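Local coordinates for periplasmic binding protein (Roseiflexus sp. RS-1, PDB 5GJ3) that binds two heme molecules in the cleft between its two lobes and probably delivers them to the transporter of a bacterial heme-acquisition system, at residues V145-L150 and V201-D206; G213-L218 and R231-I236. All coordinates share one frame; numbering follows the deposited sequence.

Both contacts belong to the lobe that carries the mixed sheet, and their centres are about 10 Å apart. Contact 1 is core: all its touching residues are buried, and two neighbouring parallel strands join by backbone bonds and apolar side chains. Contact 2 lies at the surface, about 22 Å from the centre of the chain, where helix 214-218 packs on I235 at the start of strand 235-238, with a salt bridge to R233 just before the strand. The strands meet between them: the backbone of I236 bonds to L202 and V204, and I235 packs on L202. Only contact 1 reaches the heme pocket, through Y149 and L205.

Contact 1 (V145-L150 and V201-D206); sequences VLFLYL and VLLVLD. With HEM (protoporphyrin IX containing Fe), chain C.
Two neighbouring parallel strands of the mixed sheet, 144-151 and 201-205, pair here and end at the heme pocket. L146 N bonds to V201 O, L203 N to L146 O (2.8 Å) and L148 N to L203 O, each with an N-H...O angle of at least 159°. The strand segments run 27° from parallel, and beyond L148 a water fills the role of a direct bond, donating to L148 O and accepting from L205 N at 2.8 Å. F147 lies on the face that also carries V145, V201 and L203. Its CG stands anti to the backbone N (chi1 178°), and the ring turns its edge to both leucines: CD1 meets L203 CG at 3.8 Å, while CE1 reaches L205 CD2 at 3.8 Å. An alanine here would probably leave a gap between L203 and L205 and free the L205 side chain to shift near the heme. On the other face, L148 CD1 lies 4.0 Å from L202 CD2, and V204 CG1 touches L150 CD1. V165 of helix 164-171 covers F147 and L203. Farther along the strand, Y149 OH binds the iron of one of the two hemes at 2.1 Å, with R151 as a weak hydrogen-bond partner of the same oxygen. L205 CD1 comes within 3.8 Å of the heme methyl CMB. The chemistry thus passes from apolar packing to metal coordination along one strand: a phenolate-type oxygen would probably favour ferric iron, and the weak R151 bond is likely to help it carry negative charge.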
loop_
_atom_site.group_PDB
_atom_site.type_symbol
_atom_site.label_atom_id
_atom_site.label_comp_id
_atom_site.label_asym_id
_atom_site.label_seq_id
_atom_site.Cartn_x
_atom_site.Cartn_y
_atom_site.Cartn_z
ATOM N N VAL A 145 -14.840 6.920 8.197
ATOM C CA VAL A 145 -13.550 7.303 7.585
ATOM C C VAL A 145 -13.730 7.310 6.042
ATOM O O VAL A 145 -14.263 6.351 5.491
ATOM C CB VAL A 145 -12.420 6.313 7.990
ATOM C CG1 VAL A 145 -11.102 6.719 7.364
ATOM C CG2 VAL A 145 -12.246 6.270 9.523
ATOM N N LEU A 146 -13.319 8.376 5.361
ATOM C CA LEU A 146 -13.389 8.356 3.892
ATOM C C LEU A 146 -11.971 8.437 3.298
ATOM O O LEU A 146 -11.222 9.379 3.585
ATOM C CB LEU A 146 -14.236 9.528 3.397
ATOM C CG LEU A 146 -14.594 9.534 1.928
ATOM C CD1 LEU A 146 -15.560 8.382 1.559
ATOM C CD2 LEU A 146 -15.183 10.924 1.585
ATOM N N PHE A 147 -11.595 7.446 2.499
ATOM C CA PHE A 147 -10.333 7.519 1.777
ATOM C C PHE A 147 -10.514 8.182 0.398
ATOM O O PHE A 147 -11.370 7.737 -0.394
ATOM C CB PHE A 147 -9.737 6.118 1.564
ATOM C CG PHE A 147 -8.453 6.140 0.775
ATOM C CD1 PHE A 147 -7.259 6.415 1.404
ATOM C CD2 PHE A 147 -8.457 5.949 -0.616
ATOM C CE1 PHE A 147 -6.071 6.478 0.667
ATOM C CE2 PHE A 147 -7.288 6.002 -1.358
ATOM C CZ PHE A 147 -6.089 6.251 -0.706
ATOM N N LEU A 148 -9.715 9.207 0.104
ATOM C CA LEU A 148 -9.796 9.910 -1.189
ATOM C C LEU A 148 -8.488 9.684 -1.910
ATOM O O LEU A 148 -7.397 9.916 -1.356
ATOM C CB LEU A 148 -9.959 11.431 -1.034
ATOM C CG LEU A 148 -11.251 11.830 -0.296
ATOM C CD1 LEU A 148 -11.325 13.314 -0.031
ATOM C CD2 LEU A 148 -12.470 11.378 -1.094
ATOM N N TYR A 149 -8.608 9.156 -3.099
ATOM C CA TYR A 149 -7.517 9.140 -4.035
ATOM C C TYR A 149 -7.594 10.477 -4.823
ATOM O O TYR A 149 -8.630 10.784 -5.414
ATOM C CB TYR A 149 -7.683 7.941 -4.955
ATOM C CG TYR A 149 -6.656 7.954 -6.061
ATOM C CD1 TYR A 149 -5.352 7.491 -5.830
ATOM C CD2 TYR A 149 -6.972 8.474 -7.349
ATOM C CE1 TYR A 149 -4.374 7.523 -6.849
ATOM C CE2 TYR A 149 -6.004 8.519 -8.369
ATOM C CZ TYR A 149 -4.710 8.022 -8.133
ATOM O OH TYR A 149 -3.729 8.035 -9.136
ATOM N N LEU A 150 -6.513 11.255 -4.815
ATOM C CA LEU A 150 -6.483 12.598 -5.400
ATOM C C LEU A 150 -5.318 12.754 -6.365
ATOM O O LEU A 150 -4.220 12.276 -6.115
ATOM C CB LEU A 150 -6.292 13.670 -4.311
ATOM C CG LEU A 150 -7.282 13.646 -3.134
ATOM C CD1 LEU A 150 -6.759 14.558 -2.021
ATOM C CD2 LEU A 150 -8.660 14.073 -3.620
ATOM N N VAL A 201 -13.204 11.427 9.668
ATOM C CA VAL A 201 -11.775 11.419 9.261
ATOM C C VAL A 201 -11.674 11.402 7.740
ATOM O O VAL A 201 -12.333 10.622 7.092
ATOM C CB VAL A 201 -11.028 10.177 9.863
ATOM C CG1 VAL A 201 -9.515 10.172 9.473
ATOM C CG2 VAL A 201 -11.221 10.155 11.392
ATOM N N LEU A 202 -10.840 12.270 7.178
ATOM C CA LEU A 202 -10.435 12.153 5.785
ATOM C C LEU A 202 -9.046 11.489 5.685
ATOM O O LEU A 202 -8.047 11.991 6.226
ATOM C CB LEU A 202 -10.420 13.538 5.116
ATOM C CG LEU A 202 -11.844 14.094 4.931
ATOM C CD1 LEU A 202 -11.803 15.592 4.734
ATOM C CD2 LEU A 202 -12.544 13.428 3.750
ATOM N N LEU A 203 -9.003 10.352 5.014
ATOM C CA LEU A 203 -7.741 9.631 4.830
ATOM C C LEU A 203 -7.260 9.822 3.382
ATOM O O LEU A 203 -7.978 9.529 2.442
ATOM C CB LEU A 203 -7.927 8.144 5.184
ATOM C CG LEU A 203 -6.735 7.178 5.096
ATOM C CD1 LEU A 203 -5.622 7.578 6.033
ATOM C CD2 LEU A 203 -7.153 5.739 5.384
ATOM N N VAL A 204 -6.055 10.362 3.220
ATOM C CA VAL A 204 -5.503 10.650 1.890
ATOM C C VAL A 204 -4.031 10.185 1.751
ATOM O O VAL A 204 -3.375 9.845 2.735
ATOM C CB VAL A 204 -5.515 12.167 1.612
ATOM C CG1 VAL A 204 -6.969 12.676 1.616
ATOM C CG2 VAL A 204 -4.631 12.915 2.626
ATOM N N LEU A 205 -3.520 10.210 0.540
ATOM C CA LEU A 205 -2.066 9.962 0.355
ATOM C C LEU A 205 -1.261 11.274 0.446
ATOM O O LEU A 205 -1.783 12.364 0.078
ATOM C CB LEU A 205 -1.831 9.260 -0.952
ATOM C CG LEU A 205 -2.636 7.968 -1.063
ATOM C CD1 LEU A 205 -2.460 7.350 -2.437
ATOM C CD2 LEU A 205 -2.314 6.943 0.028
ATOM N N ASP A 206 -0.034 11.171 0.998
ATOM C CA ASP A 206 0.959 12.266 1.010
ATOM C C ASP A 206 0.964 13.041 -0.318
ATOM O O ASP A 206 0.720 14.284 -0.354
ATOM C CB ASP A 206 2.393 11.724 1.269
ATOM C CG ASP A 206 2.734 11.561 2.763
ATOM O OD1 ASP A 206 1.855 11.810 3.631
ATOM O OD2 ASP A 206 3.905 11.169 3.073
HETATM C CHA HEM C . -0.395 8.782 -11.194
HETATM C CHB HEM C . -0.606 6.314 -7.006
HETATM C CHC HEM C . -4.705 4.023 -8.437
HETATM C CHD HEM C . -4.316 6.318 -12.714
HETATM C C1A HEM C . -0.113 8.265 -9.955
HETATM C C2A HEM C . 1.079 8.550 -9.239
HETATM C C3A HEM C . 1.016 7.847 -8.068
HETATM C C4A HEM C . -0.206 7.132 -8.065
HETATM C CMA HEM C . 2.044 7.842 -6.937
HETATM C CAA HEM C . 2.221 9.458 -9.707
HETATM C CBA HEM C . 2.257 10.814 -8.979
HETATM C CGA HEM C . 1.169 11.774 -9.411
HETATM O O1A HEM C . 0.143 11.403 -10.017
HETATM O O2A HEM C . 1.258 12.987 -9.143
HETATM C C1B HEM C . -1.739 5.469 -7.049
HETATM C C2B HEM C . -2.092 4.588 -5.978
HETATM C C3B HEM C . -3.215 3.921 -6.356
HETATM C C4B HEM C . -3.573 4.436 -7.719
HETATM C CMB HEM C . -1.330 4.435 -4.683
HETATM C CAB HEM C . -3.973 2.908 -5.604
HETATM C CBB HEM C . -4.868 3.321 -4.738
HETATM C C1C HEM C . -4.950 4.421 -9.762
HETATM C C2C HEM C . -5.912 3.846 -10.612
HETATM C C3C HEM C . -5.814 4.511 -11.847
HETATM C C4C HEM C . -4.769 5.478 -11.711
HETATM C CMC HEM C . -6.866 2.746 -10.188
HETATM C CAC HEM C . -6.594 4.340 -13.114
HETATM C CBC HEM C . -7.786 3.762 -13.196
HETATM C C1D HEM C . -3.183 7.131 -12.601
HETATM C C2D HEM C . -2.731 7.971 -13.744
HETATM C C3D HEM C . -1.641 8.674 -13.321
HETATM C C4D HEM C . -1.447 8.246 -11.925
HETATM C CMD HEM C . -3.388 7.992 -15.105
HETATM C CAD HEM C . -0.786 9.671 -14.097
HETATM C CBD HEM C . 0.421 9.072 -14.867
HETATM C CGD HEM C . 1.290 10.184 -15.450
HETATM O O1D HEM C . 2.412 9.990 -16.005
HETATM O O2D HEM C . 0.909 11.377 -15.403
HETATM N NA HEM C . -0.924 7.390 -9.221
HETATM N NB HEM C . -2.668 5.392 -8.005
HETATM N NC HEM C . -4.262 5.414 -10.444
HETATM N ND HEM C . -2.450 7.403 -11.507
HETATM FE FE HEM C . -2.581 6.474 -9.825
HETATM O O HOH W 1 -4.773 11.085 -1.750
#

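Contact 2 (G213-L218 and R231-I236); sequences GGVDGL and RQRRII
V215 of helix 214-218 lies across the guanidinium of R233 and beside I235, joining the polar and apolar halves of this surface contact. Its CG1, anti to the backbone N (chi1 175°), sits over one face of the guanidinium, 3.4 Å above the plane and offset toward the rim, with R233 NH1 as its nearest atom. The CG2 branch goes to the isoleucine instead, 3.9 Å from I235 CG1, and the two side chains slide past each other in opposite directions. One turn on, L218 meets I235 tip to tip, CD2 to CD1 at 3.8 Å. I235 therefore takes two side chains from the same helical face, while L202 and V204 of strand 201-205 also pack on it.

The salt bridge lies on the exposed side of the contact. D216 starts out away from the partner segment, but its carboxylate turns back, and OD1 takes R233 NH1 at 2.8 Å with an N-H...O angle of 157°. A weak second bond comes from R233 NH2 to the same oxygen at 3.2 Å. OD1 lies close to the guanidinium plane, yet NH1 meets it from above the carboxylate, the two planes being 66° apart. The arginine chain is bent at chi3, and its guanidinium lies between V215 CG1 over one face and D216 at its edge. R233 itself follows helix 228-232 in a Schellman motif, with positive phi. On the far side of the turn, R234 NH2 bonds to Q232 OE1 at 2.7 Å, and D263 of helix 250-267 pairs with R234 NH1. One carboxylate oxygen thus takes both N-H groups, the second weakly, in an exposed setting where solvent probably weakens the charge attraction, whereas V215 and L218 supply the apolar contact with the start of strand 235-238.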
loop_
_atom_site.group_PDB
_atom_site.type_symbol
_atom_site.label_atom_id
_atom_site.label_comp_id
_atom_site.label_asym_id
_atom_site.label_seq_id
_atom_site.Cartn_x
_atom_site.Cartn_y
_atom_site.Cartn_z
ATOM N N GLY A 213 -2.808 21.148 -3.081
ATOM C CA GLY A 213 -2.457 22.340 -2.295
ATOM C C GLY A 213 -2.500 22.170 -0.786
ATOM O O GLY A 213 -2.762 23.155 -0.059
ATOM N N GLY A 214 -2.280 20.944 -0.277
ATOM C CA GLY A 214 -2.259 20.749 1.181
ATOM C C GLY A 214 -3.666 20.801 1.762
ATOM O O GLY A 214 -4.624 20.797 0.998
ATOM N N VAL A 215 -3.788 20.822 3.101
ATOM C CA VAL A 215 -5.086 20.835 3.793
ATOM C C VAL A 215 -5.957 22.024 3.331
ATOM O O VAL A 215 -7.158 21.877 3.048
ATOM C CB VAL A 215 -4.926 20.798 5.338
ATOM C CG1 VAL A 215 -6.275 20.943 6.023
ATOM C CG2 VAL A 215 -4.275 19.478 5.799
ATOM N N ASP A 216 -5.331 23.199 3.213
ATOM C CA ASP A 216 -6.029 24.384 2.705
ATOM C C ASP A 216 -6.661 24.147 1.330
ATOM O O ASP A 216 -7.858 24.407 1.158
ATOM C CB ASP A 216 -5.130 25.624 2.727
ATOM C CG ASP A 216 -4.871 26.133 4.152
ATOM O OD1 ASP A 216 -5.595 25.743 5.100
ATOM O OD2 ASP A 216 -3.945 26.950 4.324
ATOM N N GLY A 217 -5.922 23.584 0.381
ATOM C CA GLY A 217 -6.548 23.240 -0.907
ATOM C C GLY A 217 -7.611 22.141 -0.809
ATOM O O GLY A 217 -8.689 22.239 -1.399
ATOM N N LEU A 218 -7.325 21.072 -0.065
ATOM C CA LEU A 218 -8.280 19.946 0.029
ATOM C C LEU A 218 -9.669 20.439 0.482
ATOM O O LEU A 218 -10.701 20.067 -0.064
ATOM C CB LEU A 218 -7.745 18.874 1.026
ATOM C CG LEU A 218 -8.669 17.689 1.391
ATOM C CD1 LEU A 218 -8.798 16.811 0.166
ATOM C CD2 LEU A 218 -8.137 16.856 2.555
ATOM N N ARG A 231 -14.411 20.236 9.418
ATOM C CA ARG A 231 -14.549 21.211 10.504
ATOM C C ARG A 231 -13.442 21.175 11.555
ATOM O O ARG A 231 -13.118 22.216 12.133
ATOM C CB ARG A 231 -15.893 21.032 11.229
ATOM C CG ARG A 231 -17.120 21.364 10.395
ATOM C CD ARG A 231 -18.362 20.820 11.122
ATOM N NE ARG A 231 -19.602 21.162 10.416
ATOM C CZ ARG A 231 -20.673 20.358 10.311
ATOM N NH1 ARG A 231 -20.667 19.117 10.860
ATOM N NH2 ARG A 231 -21.738 20.786 9.626
ATOM N N GLN A 232 -12.950 19.984 11.886
ATOM C CA GLN A 232 -11.861 19.843 12.853
ATOM C C GLN A 232 -10.488 19.662 12.174
ATOM O O GLN A 232 -9.491 19.397 12.848
ATOM C CB GLN A 232 -12.158 18.665 13.812
ATOM C CG GLN A 232 -13.453 18.822 14.599
ATOM C CD GLN A 232 -13.580 17.810 15.739
ATOM O OE1 GLN A 232 -12.893 16.784 15.751
ATOM N NE2 GLN A 232 -14.469 18.096 16.713
ATOM N N ARG A 233 -10.449 19.824 10.855
ATOM C CA ARG A 233 -9.251 19.588 10.046
ATOM C C ARG A 233 -8.640 18.194 10.324
ATOM O O ARG A 233 -7.429 18.050 10.430
ATOM C CB ARG A 233 -8.224 20.745 10.169
ATOM C CG ARG A 233 -8.759 22.057 9.596
ATOM C CD ARG A 233 -7.887 23.280 9.894
ATOM N NE ARG A 233 -6.666 23.352 9.071
ATOM C CZ ARG A 233 -6.549 23.976 7.891
ATOM N NH1 ARG A 233 -5.372 23.974 7.246
ATOM N NH2 ARG A 233 -7.589 24.596 7.337
ATOM N N ARG A 234 -9.486 17.169 10.423
ATOM C CA ARG A 234 -9.011 15.845 10.791
ATOM C C ARG A 234 -8.650 15.100 9.515
ATOM O O ARG A 234 -9.421 14.296 8.988
ATOM C CB ARG A 234 -10.093 15.149 11.566
ATOM C CG ARG A 234 -9.593 14.068 12.465
ATOM C CD ARG A 234 -10.749 13.608 13.312
ATOM N NE ARG A 234 -11.117 14.449 14.442
ATOM C CZ ARG A 234 -10.583 14.336 15.657
ATOM N NH1 ARG A 234 -9.560 13.532 15.867
ATOM N NH2 ARG A 234 -11.039 15.050 16.668
ATOM N N ILE A 235 -7.463 15.419 8.989
ATOM C CA ILE A 235 -6.967 14.837 7.753
ATOM C C ILE A 235 -5.778 13.984 8.204
ATOM O O ILE A 235 -4.918 14.492 8.926
ATOM C CB ILE A 235 -6.411 15.893 6.734
ATOM C CG1 ILE A 235 -7.347 17.109 6.488
ATOM C CG2 ILE A 235 -5.887 15.237 5.454
ATOM C CD1 ILE A 235 -8.808 16.825 6.306
ATOM N N ILE A 236 -5.722 12.723 7.761
ATOM C CA ILE A 236 -4.559 11.838 8.021
ATOM C C ILE A 236 -3.950 11.632 6.632
ATOM O O ILE A 236 -4.633 11.191 5.719
ATOM C CB ILE A 236 -4.992 10.410 8.517
ATOM C CG1 ILE A 236 -5.873 10.427 9.762
ATOM C CG2 ILE A 236 -3.778 9.477 8.700
ATOM C CD1 ILE A 236 -5.296 11.199 10.927
#